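Long-range contact in ADP-ribosylglycohydrolase (Thermus thermophilus, PDB 2YZV), which belongs to the ADP-ribosylglycohydrolase family, has an all-helical fold and binds two magnesium ions: residues A[177-182]-A[263-268]. Sequence-based numbering, arbitrary orientation.
Sequences EALRGA and AGAYYG
Two helix C-termini, those of 162-179 and 252-267, meet in a close helix-helix contact built on A178, L179, A265 and Y266. The backbones come near, with A178 CA 5.2 Å from Y266 CA and L179 CA 5.3 Å from A265 CA, consistent with the small alanine side chains between them. A178 and A265 point their methyls toward the opposing segment, and these meet obliquely, side against side, CB to CB at 3.8 Å. The L179 side chain leaves its helix away from the partner, but with CG beside the backbone N (chi1 -70°) and CD1 anti to CA (chi2 172°), CD2 is the branch turned to A265 CB, at 3.7 Å. The side chains of A178, L179 and A265 thus meet through apolar contacts, although A178 O and A265 O also lie 3.7 Å apart. The other flank is formed by Y266, whose CG lies anti to the backbone N (chi1 -177°), carrying the ring past the end of the first helix to A182. There the carbonyl O of A182 lies in the ring plane at its edge, 3.6 Å from Y266 CE1. That carbonyl follows a Schellman motif: G181 has positive phi, G181 N bonds to A178 O and A182 N bonds to E177 O at 3.0 Å. Neighbouring elements pack on the pair: L187 touches A178 and Y266, F232 meets the Y266 ring edge-to-face, and R10 NH1 hydrogen-bonds to the carbonyl oxygens of A265 and Y266. The first turn of helix 252-267 carries D253 and T254, which with D251 bind one magnesium ion, D253 being shared with the second; this contact involves the other end. Close helix-helix packing through small alanine side chains joins the C-terminal ends of helices 162-179 and 252-267 in this all-helical ADP-ribosylglycohydrolase fold.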
# COMPACT_ATOMS: atom_id res chain seq x y z
N GLU A 177 -11.36 3.41 7.53
CA GLU A 177 -11.95 2.86 8.74
C GLU A 177 -10.91 2.63 9.83
O GLU A 177 -11.15 2.92 11.00
CB GLU A 177 -12.69 1.56 8.43
CG GLU A 177 -13.90 1.77 7.54
CD GLU A 177 -14.90 2.72 8.16
OE1 GLU A 177 -15.50 2.38 9.20
OE2 GLU A 177 -15.09 3.82 7.60
N ALA A 178 -9.75 2.11 9.44
CA ALA A 178 -8.69 1.86 10.41
C ALA A 178 -8.22 3.17 11.04
O ALA A 178 -8.02 3.24 12.25
CB ALA A 178 -7.52 1.14 9.74
N LEU A 179 -8.06 4.21 10.23
CA LEU A 179 -7.62 5.51 10.73
C LEU A 179 -8.62 6.10 11.71
O LEU A 179 -8.26 6.90 12.58
CB LEU A 179 -7.40 6.49 9.57
CG LEU A 179 -6.20 6.21 8.66
CD1 LEU A 179 -6.25 7.14 7.46
CD2 LEU A 179 -4.90 6.38 9.44
N ARG A 180 -9.88 5.71 11.56
CA ARG A 180 -10.94 6.21 12.42
C ARG A 180 -11.14 5.37 13.67
O ARG A 180 -12.05 5.62 14.46
CB ARG A 180 -12.23 6.32 11.62
CG ARG A 180 -12.17 7.43 10.59
CD ARG A 180 -13.41 7.51 9.73
NE ARG A 180 -13.39 8.72 8.91
CZ ARG A 180 -14.35 9.06 8.06
NH1 ARG A 180 -15.42 8.28 7.92
NH2 ARG A 180 -14.25 10.18 7.36
N GLY A 181 -10.28 4.37 13.85
CA GLY A 181 -10.36 3.54 15.03
C GLY A 181 -11.23 2.30 14.97
O GLY A 181 -11.50 1.69 16.01
N ALA A 182 -11.68 1.92 13.78
CA ALA A 182 -12.51 0.73 13.65
C ALA A 182 -11.75 -0.50 14.14
O ALA A 182 -10.55 -0.63 13.91
CB ALA A 182 -12.94 0.54 12.20
N ALA A 263 -1.95 -2.24 8.85
CA ALA A 263 -1.51 -2.46 10.23
C ALA A 263 -0.94 -1.18 10.84
O ALA A 263 -1.05 -0.96 12.05
CB ALA A 263 -0.48 -3.59 10.27
N GLY A 264 -0.33 -0.34 10.01
CA GLY A 264 0.22 0.91 10.52
C GLY A 264 -0.90 1.83 10.99
O GLY A 264 -0.79 2.49 12.03
N ALA A 265 -1.98 1.89 10.22
CA ALA A 265 -3.12 2.73 10.58
C ALA A 265 -3.83 2.16 11.80
O ALA A 265 -4.35 2.90 12.64
CB ALA A 265 -4.09 2.82 9.41
N TYR A 266 -3.86 0.84 11.90
CA TYR A 266 -4.54 0.15 12.99
C TYR A 266 -3.78 0.20 14.32
O TYR A 266 -4.35 0.55 15.36
CB TYR A 266 -4.79 -1.31 12.61
CG TYR A 266 -5.56 -2.08 13.66
CD1 TYR A 266 -6.92 -1.85 13.86
CD2 TYR A 266 -4.92 -3.03 14.46
CE1 TYR A 266 -7.63 -2.54 14.84
CE2 TYR A 266 -5.62 -3.73 15.45
CZ TYR A 266 -6.98 -3.47 15.63
OH TYR A 266 -7.67 -4.15 16.60
N TYR A 267 -2.50 -0.16 14.29
CA TYR A 267 -1.67 -0.20 15.49
C TYR A 267 -0.98 1.13 15.82
O TYR A 267 -0.65 1.40 16.98
CB TYR A 267 -0.60 -1.28 15.37
CG TYR A 267 -1.13 -2.70 15.26
CD1 TYR A 267 -1.78 -3.31 16.34
CD2 TYR A 267 -0.93 -3.45 14.10
CE1 TYR A 267 -2.21 -4.63 16.26
CE2 TYR A 267 -1.36 -4.76 14.01
CZ TYR A 267 -2.00 -5.35 15.09
OH TYR A 267 -2.39 -6.67 15.01
N GLY A 268 -0.74 1.94 14.79
CA GLY A 268 -0.10 3.23 15.00
C GLY A 268 1.42 3.18 14.94
O GLY A 268 2.03 2.13 15.16